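Local coordinates for putative outer membrane protein (LpxR) (Salmonella typhimurium, PDB 3FID) that deacylates lipid A, the membrane anchor of lipopolysaccharide, as a metal-binding beta-barrel enzyme of the bacterial outer membrane, at residues A[236-240]-A[241-245]; A[10-13]-A[14-18]; A[154-158]-A[159-163]; A[64-67]-A[68-71]. One frame throughout, in Å; residues are numbered along the deposited sequence.

How the contacts relate
Along the chain come contacts 2, 4, 3 and 1, all at or near the connections between strands of one antiparallel membrane barrel. Contacts 1 and 4 share an end of it, their centres about 15 Å apart, and touch where Thr241 CG2 lies 3.7 Å from Glu71 CD. Contact 2 leads from strand 2-9 into the start of helix 16-23; it nears contact 4 through Asp10 OD1 and Lys67 NZ, 4.3 Å apart, beside a zinc ion. Contact 3, the hairpin turn between strands 140-157 and 160-173, is about 51 Å, centre to centre, from contact 1 across the middle of the chain. Long loops thus gather at one end, and a minimal turn stands at the other.

Contact 1 of 4, residues A[236-240]-A[241-245]; sequences GKTLQ and TKMET
Thr238 and Met243 join the limbs of a tight chain reversal: the amide N of Thr238 lies 3.0 Å from the carbonyl O of Met243, with an N-H...O angle of 157°. A second backbone bond, from Lys242 N to Thr238 O at 3.2 Å, is bent and weak. Beyond it the chain turns through Leu239, Gln240 and Thr241, and Lys242 leaves the turn with positive phi.

The Thr238 hydroxyl sits inside this reversal. Its chi1 of 57° puts OG1 between the backbone N and the carbonyl carbon, where it accepts a nearly straight bond from Met243 N at 3.0 Å (169°) and donates to Thr241 OG1 at 2.7 Å. Thr241 OG1 is bonded in turn to Asp135 OD2, which extends the relay beyond the turn. On another side, the aliphatic shaft of Lys237 bends at chi3 and lays CE 3.9 Å from Lys242 CB. At the open end, one water bridges Gly236 O, at 2.8 Å, to Thr245 N, at 2.9 Å.

The turn follows helix 232-235 and precedes strand 251-263. Backbone bonds of Lys237 with Glu138 and Leu239 with Gln136 tie it to the loop ahead of strand 140-157; Thr245 pairs with Gly75 ahead of strand 80-94.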
loop_
_atom_site.group_PDB
_atom_site.type_symbol
_atom_site.label_atom_id
_atom_site.label_comp_id
_atom_site.label_asym_id
_atom_site.label_seq_id
_atom_site.Cartn_x
_atom_site.Cartn_y
_atom_site.Cartn_z
ATOM N N GLY A 236 17.877 -5.625 -4.997
ATOM C CA GLY A 236 18.195 -7.044 -5.104
ATOM C C GLY A 236 18.763 -7.414 -6.471
ATOM O O GLY A 236 18.618 -6.682 -7.446
ATOM N N LYS A 237 19.367 -8.591 -6.545
ATOM C CA LYS A 237 20.001 -9.067 -7.751
ATOM C C LYS A 237 19.054 -10.018 -8.494
ATOM O O LYS A 237 18.385 -10.843 -7.868
ATOM C CB LYS A 237 21.296 -9.778 -7.322
ATOM C CG LYS A 237 22.242 -10.173 -8.431
ATOM C CD LYS A 237 23.446 -10.944 -7.851
ATOM C CE LYS A 237 23.251 -12.459 -8.006
ATOM N NZ LYS A 237 24.413 -13.222 -7.471
ATOM N N THR A 238 18.998 -9.909 -9.825
ATOM C CA THR A 238 18.127 -10.762 -10.655
ATOM C C THR A 238 18.652 -12.205 -10.771
ATOM O O THR A 238 19.855 -12.426 -10.676
ATOM C CB THR A 238 18.023 -10.223 -12.090
ATOM O OG1 THR A 238 19.351 -10.132 -12.655
ATOM C CG2 THR A 238 17.329 -8.835 -12.115
ATOM N N LEU A 239 17.745 -13.162 -11.008
ATOM C CA LEU A 239 18.085 -14.607 -10.993
ATOM C C LEU A 239 19.100 -15.051 -12.053
ATOM O O LEU A 239 20.028 -15.806 -11.749
ATOM C CB LEU A 239 16.820 -15.457 -11.170
ATOM C CG LEU A 239 15.954 -15.762 -9.960
ATOM C CD1 LEU A 239 14.720 -16.551 -10.440
ATOM C CD2 LEU A 239 16.748 -16.571 -8.924
ATOM N N GLN A 240 18.910 -14.566 -13.280
ATOM C CA GLN A 240 19.667 -15.005 -14.453
ATOM C C GLN A 240 20.691 -13.996 -14.964
ATOM O O GLN A 240 21.837 -14.368 -15.245
ATOM C CB GLN A 240 18.725 -15.350 -15.581
ATOM C CG GLN A 240 17.788 -16.489 -15.280
ATOM C CD GLN A 240 16.894 -16.727 -16.445
ATOM O OE1 GLN A 240 16.672 -15.833 -17.263
ATOM N NE2 GLN A 240 16.376 -17.933 -16.550
ATOM N N THR A 241 20.303 -12.732 -15.105
ATOM C CA THR A 241 21.289 -11.707 -15.499
ATOM C C THR A 241 22.171 -11.276 -14.339
ATOM O O THR A 241 23.178 -10.590 -14.546
ATOM C CB THR A 241 20.643 -10.468 -16.161
ATOM O OG1 THR A 241 19.553 -9.981 -15.353
ATOM C CG2 THR A 241 20.116 -10.812 -17.540
ATOM N N LYS A 242 21.790 -11.638 -13.116
ATOM C CA LYS A 242 22.593 -11.338 -11.914
ATOM C C LYS A 242 22.987 -9.867 -11.748
ATOM O O LYS A 242 24.121 -9.553 -11.377
ATOM C CB LYS A 242 23.848 -12.226 -11.853
ATOM C CG LYS A 242 23.528 -13.696 -11.709
ATOM C CD LYS A 242 24.791 -14.537 -11.653
ATOM C CE LYS A 242 24.428 -15.997 -11.468
ATOM N NZ LYS A 242 23.489 -16.438 -12.543
ATOM N N MET A 243 22.047 -8.963 -12.004
ATOM C CA MET A 243 22.356 -7.542 -11.864
ATOM C C MET A 243 21.368 -6.866 -10.938
ATOM O O MET A 243 20.280 -7.391 -10.700
ATOM C CB MET A 243 22.370 -6.841 -13.219
ATOM C CG MET A 243 21.092 -6.937 -14.017
ATOM S SD MET A 243 21.177 -5.914 -15.497
ATOM C CE MET A 243 19.727 -6.465 -16.389
ATOM N N GLU A 244 21.782 -5.721 -10.401
ATOM C CA GLU A 244 20.869 -4.782 -9.773
ATOM C C GLU A 244 20.536 -3.846 -10.893
ATOM O O GLU A 244 21.439 -3.283 -11.502
ATOM C CB GLU A 244 21.566 -3.961 -8.717
ATOM C CG GLU A 244 22.170 -4.686 -7.584
ATOM C CD GLU A 244 22.746 -3.694 -6.573
ATOM O OE1 GLU A 244 23.949 -3.856 -6.236
ATOM O OE2 GLU A 244 22.010 -2.745 -6.157
ATOM N N THR A 245 19.259 -3.661 -11.180
ATOM C CA THR A 245 18.880 -3.010 -12.435
ATOM C C THR A 245 18.781 -1.481 -12.392
ATOM O O THR A 245 18.753 -0.859 -13.435
ATOM C CB THR A 245 17.553 -3.568 -12.991
ATOM O OG1 THR A 245 16.511 -3.348 -12.023
ATOM C CG2 THR A 245 17.664 -5.056 -13.293
HETATM O O HOH W 1 17.457 -4.763 -9.146
#

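Contact 2 of 4, residues A[10-13]-A[14-18]; sequences DDAG and IFQPS. With ZN (zinc ion), chain G; CXE (pentaethylene glycol monodecyl ether), chain J.
Ala12 O approaches the Phe15 ring obliquely and passes 3.5 Å from Phe15 CB. Over one ring face stands Ile14 CG1, 3.9 Å above the plane and centred on it, while the edge receives the detergent chain, with CD2 of Phe15 3.8 Å from C8 of the pentaethylene glycol monodecyl ether.

The second flat group is the Gln16 amide. With chi1 -162° and a bend at chi2 of 74°, it folds back along the chain, so that OE1 accepts from Ala12 N at 2.8 Å, the donor tilted 35° from the carbonyl plane. A water donates both to that OE1 and to Asp11 OD1, linking amide and carboxylate, and the amide's orientation is further fixed by NE2, which is bonded to Asn20 OD1 and to another water.

Asp11 OD1 also takes Gly13 N at 3.0 Å from above the carboxylate plane, which makes an Asx turn. Phe15 N to Ala12 O and Gln16 N to Gly13 O, each 3.0 Å, are bonds spanning three residues, as in a 3-10 turn leading into helix 16-23. One end of the stretch is a metal site, where Asp10 OD2 binds zinc at 2.3 Å along with Thr34; the other is a detergent pocket formed with Ile14, Phe15 and Ser18.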
loop_
_atom_site.group_PDB
_atom_site.type_symbol
_atom_site.label_atom_id
_atom_site.label_comp_id
_atom_site.label_asym_id
_atom_site.label_seq_id
_atom_site.Cartn_x
_atom_site.Cartn_y
_atom_site.Cartn_z
ATOM N N ASP A 10 -2.792 -1.502 -10.935
ATOM C CA ASP A 10 -2.428 -0.314 -11.706
ATOM C C ASP A 10 -3.488 -0.023 -12.780
ATOM O O ASP A 10 -3.640 1.138 -13.210
ATOM C CB ASP A 10 -1.008 -0.409 -12.299
ATOM C CG ASP A 10 -0.858 -1.542 -13.283
ATOM O OD1 ASP A 10 -0.370 -1.313 -14.393
ATOM O OD2 ASP A 10 -1.204 -2.677 -12.965
ATOM N N ASP A 11 -4.210 -1.074 -13.211
ATOM C CA ASP A 11 -5.382 -0.927 -14.090
ATOM C C ASP A 11 -6.607 -0.609 -13.232
ATOM O O ASP A 11 -7.114 -1.469 -12.493
ATOM C CB ASP A 11 -5.610 -2.212 -14.922
ATOM C CG ASP A 11 -6.878 -2.162 -15.792
ATOM O OD1 ASP A 11 -7.603 -1.147 -15.821
ATOM O OD2 ASP A 11 -7.149 -3.179 -16.463
ATOM N N ALA A 12 -7.100 0.619 -13.318
ATOM C CA ALA A 12 -8.106 1.073 -12.346
ATOM C C ALA A 12 -9.510 0.867 -12.890
ATOM O O ALA A 12 -10.480 1.229 -12.232
ATOM C CB ALA A 12 -7.885 2.572 -11.964
ATOM N N GLY A 13 -9.620 0.302 -14.102
ATOM C CA GLY A 13 -10.934 -0.029 -14.669
ATOM C C GLY A 13 -11.816 1.191 -14.781
ATOM O O GLY A 13 -11.397 2.183 -15.360
ATOM N N ILE A 14 -13.034 1.140 -14.230
ATOM C CA ILE A 14 -13.954 2.273 -14.383
ATOM C C ILE A 14 -13.486 3.530 -13.650
ATOM O O ILE A 14 -13.996 4.628 -13.907
ATOM C CB ILE A 14 -15.430 1.977 -13.956
ATOM C CG1 ILE A 14 -15.525 1.597 -12.478
ATOM C CG2 ILE A 14 -16.070 0.922 -14.883
ATOM C CD1 ILE A 14 -16.938 1.755 -11.869
ATOM N N PHE A 15 -12.535 3.352 -12.736
ATOM C CA PHE A 15 -11.920 4.472 -12.015
ATOM C C PHE A 15 -10.664 5.053 -12.688
ATOM O O PHE A 15 -10.039 6.006 -12.172
ATOM C CB PHE A 15 -11.619 4.063 -10.565
ATOM C CG PHE A 15 -12.820 3.476 -9.836
ATOM C CD1 PHE A 15 -12.869 2.116 -9.554
ATOM C CD2 PHE A 15 -13.885 4.290 -9.439
ATOM C CE1 PHE A 15 -13.956 1.557 -8.880
ATOM C CE2 PHE A 15 -14.990 3.738 -8.771
ATOM C CZ PHE A 15 -15.011 2.369 -8.502
ATOM N N GLN A 16 -10.299 4.512 -13.851
ATOM C CA GLN A 16 -9.137 5.032 -14.569
ATOM C C GLN A 16 -9.239 6.506 -14.990
ATOM O O GLN A 16 -8.262 7.258 -14.866
ATOM C CB GLN A 16 -8.825 4.178 -15.813
ATOM C CG GLN A 16 -7.402 4.421 -16.329
ATOM C CD GLN A 16 -6.342 3.773 -15.445
ATOM O OE1 GLN A 16 -6.369 2.558 -15.208
ATOM N NE2 GLN A 16 -5.393 4.580 -14.961
ATOM N N PRO A 17 -10.400 6.924 -15.551
ATOM C CA PRO A 17 -10.452 8.341 -15.872
ATOM C C PRO A 17 -10.290 9.252 -14.652
ATOM O O PRO A 17 -9.711 10.317 -14.794
ATOM C CB PRO A 17 -11.833 8.522 -16.485
ATOM C CG PRO A 17 -12.227 7.116 -17.000
ATOM C CD PRO A 17 -11.624 6.197 -15.974
ATOM N N SER A 18 -10.810 8.861 -13.484
ATOM C CA SER A 18 -10.637 9.674 -12.276
ATOM C C SER A 18 -9.162 9.688 -11.872
ATOM O O SER A 18 -8.598 10.746 -11.602
ATOM C CB SER A 18 -11.487 9.157 -11.114
ATOM O OG SER A 18 -12.861 9.245 -11.455
HETATM ZN ZN ZN G . -0.834 -4.956 -12.950
HETATM C C1 CXE J . -12.200 10.792 -3.217
HETATM C C2 CXE J . -12.602 9.612 -4.073
HETATM C C3 CXE J . -13.302 10.121 -5.321
HETATM C C4 CXE J . -13.543 8.993 -6.307
HETATM C C5 CXE J . -14.337 9.495 -7.501
HETATM C C6 CXE J . -14.487 8.386 -8.532
HETATM C C7 CXE J . -15.620 8.654 -9.519
HETATM C C8 CXE J . -16.023 7.349 -10.188
HETATM C C9 CXE J . -16.549 7.576 -11.594
HETATM C C10 CXE J . -16.991 6.255 -12.204
HETATM O O11 CXE J . -17.928 6.547 -13.233
HETATM C C12 CXE J . -18.473 5.375 -13.846
HETATM C C13 CXE J . -19.178 5.815 -15.120
HETATM O O HOH W 2 -2.832 3.688 -13.599
HETATM O O HOH W 3 -7.143 0.956 -17.199
#

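Contact 3 of 4, residues A[154-158]-A[159-163]; sequences AIDIL and GVNVG
Ile155 and Val162 form an antiparallel hydrogen-bonded pair whose backbone groups satisfy each other: Ile155 N to Val162 O is 2.9 Å and Val162 N to Ile155 O is 3.0 Å, both donors lying nearly along the C=O axis. Nearer the turn Ile157 N donates to Val160 O at 2.7 Å, and Val160 N returns a 3.0 Å bond to Ile157 O from well above the carbonyl plane, a steep approach that goes with the tight reversal.

Asp156 and Asn161 share one face of the hairpin with Ala154. Asn161, its CG anti to the backbone N (chi1 -179°), turns ND2 to Asp156 OD1 at 2.7 Å; the acceptor lies within 3° of the amide plane, yet the donor meets the carboxylate from 45° above its plane. The amide is used at both ends, since the buried OD1 accepts from Asn194 ND2, and this pair of bonds fixes its rotation. A water spans Asn161 ND2 and Ala154 O by weak bonds only.

On the opposite face Ile155 CG2 and Val162 CG2 lie side by side 3.8 Å apart, and Val160 and Val162 continue onto Leu187 of strand 176-188. Such an apolar surface is consistent with an outer wall facing lipid. Ile157 to Val160 is a type I' turn, Leu158 and Gly159 both with positive phi: a classic two-residue beta hairpin, probably a periplasmic turn of this membrane barrel.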
loop_
_atom_site.group_PDB
_atom_site.type_symbol
_atom_site.label_atom_id
_atom_site.label_comp_id
_atom_site.label_asym_id
_atom_site.label_seq_id
_atom_site.Cartn_x
_atom_site.Cartn_y
_atom_site.Cartn_z
ATOM N N ALA A 154 -8.932 17.580 15.451
ATOM C CA ALA A 154 -10.126 17.484 14.628
ATOM C C ALA A 154 -11.190 18.250 15.369
ATOM O O ALA A 154 -11.093 18.422 16.594
ATOM C CB ALA A 154 -10.556 16.021 14.471
ATOM N N ILE A 155 -12.191 18.711 14.637
ATOM C CA ILE A 155 -13.304 19.403 15.264
ATOM C C ILE A 155 -14.594 18.850 14.692
ATOM O O ILE A 155 -14.612 18.375 13.565
ATOM C CB ILE A 155 -13.212 20.936 15.126
ATOM C CG1 ILE A 155 -14.250 21.573 16.087
ATOM C CG2 ILE A 155 -13.409 21.371 13.664
ATOM C CD1 ILE A 155 -13.788 22.813 16.801
ATOM N N ASP A 156 -15.664 18.905 15.482
ATOM C CA ASP A 156 -16.953 18.389 15.053
ATOM C C ASP A 156 -17.838 19.551 14.685
ATOM O O ASP A 156 -17.947 20.521 15.447
ATOM C CB ASP A 156 -17.621 17.574 16.163
ATOM C CG ASP A 156 -16.943 16.223 16.402
ATOM O OD1 ASP A 156 -16.564 15.498 15.437
ATOM O OD2 ASP A 156 -16.823 15.867 17.590
ATOM N N ILE A 157 -18.432 19.463 13.503
ATOM C CA ILE A 157 -19.276 20.509 12.957
ATOM C C ILE A 157 -20.560 19.857 12.499
ATOM O O ILE A 157 -20.613 19.257 11.420
ATOM C CB ILE A 157 -18.589 21.266 11.781
ATOM C CG1 ILE A 157 -17.402 22.076 12.327
ATOM C CG2 ILE A 157 -19.606 22.197 11.064
ATOM C CD1 ILE A 157 -16.318 22.463 11.301
ATOM N N LEU A 158 -21.583 19.938 13.360
ATOM C CA LEU A 158 -22.941 19.457 13.032
ATOM C C LEU A 158 -22.953 17.962 12.623
ATOM O O LEU A 158 -23.578 17.581 11.614
ATOM C CB LEU A 158 -23.606 20.353 11.982
ATOM C CG LEU A 158 -23.994 21.797 12.394
ATOM C CD1 LEU A 158 -24.457 22.606 11.185
ATOM C CD2 LEU A 158 -25.033 21.817 13.533
ATOM N N GLY A 159 -22.251 17.146 13.417
ATOM C CA GLY A 159 -22.134 15.694 13.164
ATOM C C GLY A 159 -21.101 15.296 12.096
ATOM O O GLY A 159 -20.926 14.107 11.819
ATOM N N VAL A 160 -20.418 16.271 11.491
ATOM C CA VAL A 160 -19.301 15.972 10.570
ATOM C C VAL A 160 -18.003 16.309 11.304
ATOM O O VAL A 160 -17.812 17.456 11.746
ATOM C CB VAL A 160 -19.379 16.772 9.217
ATOM C CG1 VAL A 160 -18.199 16.420 8.260
ATOM C CG2 VAL A 160 -20.714 16.522 8.487
ATOM N N ASN A 161 -17.122 15.312 11.441
ATOM C CA ASN A 161 -15.810 15.489 12.025
ATOM C C ASN A 161 -14.800 15.813 10.915
ATOM O O ASN A 161 -14.782 15.131 9.886
ATOM C CB ASN A 161 -15.434 14.198 12.770
ATOM C CG ASN A 161 -14.081 14.268 13.450
ATOM O OD1 ASN A 161 -13.052 13.911 12.851
ATOM N ND2 ASN A 161 -14.066 14.725 14.709
ATOM N N VAL A 162 -13.979 16.851 11.107
ATOM C CA VAL A 162 -12.964 17.252 10.112
ATOM C C VAL A 162 -11.639 17.353 10.827
ATOM O O VAL A 162 -11.583 17.917 11.910
ATOM C CB VAL A 162 -13.306 18.595 9.353
ATOM C CG1 VAL A 162 -14.761 18.627 8.945
ATOM C CG2 VAL A 162 -13.015 19.822 10.214
ATOM N N GLY A 163 -10.579 16.756 10.266
ATOM C CA GLY A 163 -9.317 16.657 10.975
ATOM C C GLY A 163 -8.083 16.826 10.103
ATOM O O GLY A 163 -8.160 16.738 8.886
HETATM O O HOH W 4 -12.873 15.826 17.446
#

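Contact 4 of 4, residues A[64-67]-A[68-71]; sequences GANK and RKPE
Ala65 O receives Arg68 N at 3.2 Å and Asn66 O receives Lys69 N at 3.3 Å, the latter from 66° above the carbonyl plane, successive bonds across three residues, with Lys67 N to Gly64 O before them, that wind the backbone into a short 3-10 turn.

Asn66 and Lys69 carry the side-chain contact. The extended lysine chain runs back beside the turn, its CD 3.5 Å from Asn66 OD1 and its CG near Ala65 O, and delivers NZ to Asn66 OD1 at 2.7 Å in line with the amide C=O (166°). Asn66 holds that acceptor in place with chi1 -65°, CG anti to the carbonyl carbon. The opposite corner of the amide is also occupied, ND2 bonding to Asp76 OD2, so rotation about chi2 is restrained from both ends; the ammonium would probably polarise the amide and strengthen its N-H toward Asp76.

This 3-10 turn belongs to the long loop between strands 49-60 and 80-94 of the barrel, and two waters help to shape its exit. One donates to Asn66 O at 2.6 Å and also to Glu71 O. The other does the same for Lys67 O, at 2.5 Å, and Lys69 O, so these carbonyls gain partners from solvent. Farther on, Pro70 O accepts from Gln134 NE2. Lys67, extended beyond CG, leaves the turn in another direction: its side chain comes within about 5 Å of the zinc ion held by Asp10 and Thr34, and within about 4 Å of a glycerol molecule that also lies close to Asp10.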
loop_
_atom_site.group_PDB
_atom_site.type_symbol
_atom_site.label_atom_id
_atom_site.label_comp_id
_atom_site.label_asym_id
_atom_site.label_seq_id
_atom_site.Cartn_x
_atom_site.Cartn_y
_atom_site.Cartn_z
ATOM N N GLY A 64 5.846 -0.565 -19.476
ATOM C CA GLY A 64 5.729 -0.472 -20.929
ATOM C C GLY A 64 6.233 -1.676 -21.712
ATOM O O GLY A 64 5.863 -2.829 -21.444
ATOM N N ALA A 65 7.095 -1.399 -22.684
ATOM C CA ALA A 65 7.587 -2.441 -23.583
ATOM C C ALA A 65 8.546 -3.396 -22.864
ATOM O O ALA A 65 8.691 -4.545 -23.289
ATOM C CB ALA A 65 8.237 -1.814 -24.815
ATOM N N ASN A 66 9.162 -2.952 -21.757
ATOM C CA ASN A 66 10.050 -3.829 -20.990
ATOM C C ASN A 66 9.328 -5.071 -20.440
ATOM O O ASN A 66 9.973 -6.078 -20.189
ATOM C CB ASN A 66 10.796 -3.079 -19.869
ATOM C CG ASN A 66 11.761 -2.041 -20.404
ATOM O OD1 ASN A 66 12.270 -2.170 -21.512
ATOM N ND2 ASN A 66 12.045 -1.037 -19.612
ATOM N N LYS A 67 7.997 -4.992 -20.288
ATOM C CA LYS A 67 7.201 -6.101 -19.727
ATOM C C LYS A 67 7.285 -7.376 -20.573
ATOM O O LYS A 67 7.147 -8.500 -20.053
ATOM C CB LYS A 67 5.728 -5.695 -19.605
ATOM C CG LYS A 67 5.406 -4.824 -18.408
ATOM C CD LYS A 67 3.898 -4.595 -18.336
ATOM C CE LYS A 67 3.487 -3.741 -17.136
ATOM N NZ LYS A 67 2.038 -3.336 -17.261
ATOM N N ARG A 68 7.507 -7.197 -21.877
ATOM C CA ARG A 68 7.523 -8.316 -22.815
ATOM C C ARG A 68 8.911 -8.846 -23.177
ATOM O O ARG A 68 9.018 -9.802 -23.964
ATOM C CB ARG A 68 6.758 -7.954 -24.090
ATOM C CG ARG A 68 5.291 -7.647 -23.851
ATOM C CD ARG A 68 4.479 -7.809 -25.133
ATOM N NE ARG A 68 3.037 -7.719 -24.870
ATOM C CZ ARG A 68 2.281 -8.682 -24.322
ATOM N NH1 ARG A 68 2.799 -9.859 -23.955
ATOM N NH2 ARG A 68 0.980 -8.464 -24.147
ATOM N N LYS A 69 9.965 -8.261 -22.606
ATOM C CA LYS A 69 11.339 -8.705 -22.912
ATOM C C LYS A 69 11.708 -10.001 -22.163
ATOM O O LYS A 69 11.128 -10.290 -21.117
ATOM C CB LYS A 69 12.342 -7.555 -22.672
ATOM C CG LYS A 69 12.123 -6.437 -23.688
ATOM C CD LYS A 69 12.810 -5.143 -23.360
ATOM C CE LYS A 69 12.624 -4.152 -24.524
ATOM N NZ LYS A 69 12.831 -2.715 -24.123
ATOM N N PRO A 70 12.668 -10.789 -22.704
ATOM C CA PRO A 70 12.957 -12.098 -22.117
ATOM C C PRO A 70 13.589 -12.014 -20.739
ATOM O O PRO A 70 13.427 -12.943 -19.946
ATOM C CB PRO A 70 13.971 -12.736 -23.098
ATOM C CG PRO A 70 14.018 -11.882 -24.275
ATOM C CD PRO A 70 13.482 -10.523 -23.911
ATOM N N GLU A 71 14.333 -10.936 -20.473
ATOM C CA GLU A 71 15.006 -10.758 -19.173
ATOM C C GLU A 71 14.799 -9.344 -18.639
ATOM O O GLU A 71 14.230 -8.486 -19.326
ATOM C CB GLU A 71 16.505 -11.050 -19.295
ATOM C CG GLU A 71 16.790 -12.461 -19.748
ATOM C CD GLU A 71 18.225 -12.672 -20.130
ATOM O OE1 GLU A 71 18.828 -13.642 -19.606
ATOM O OE2 GLU A 71 18.744 -11.864 -20.944
HETATM O O HOH W 5 11.842 -6.950 -18.532
HETATM O O HOH W 6 8.829 -10.358 -19.944
#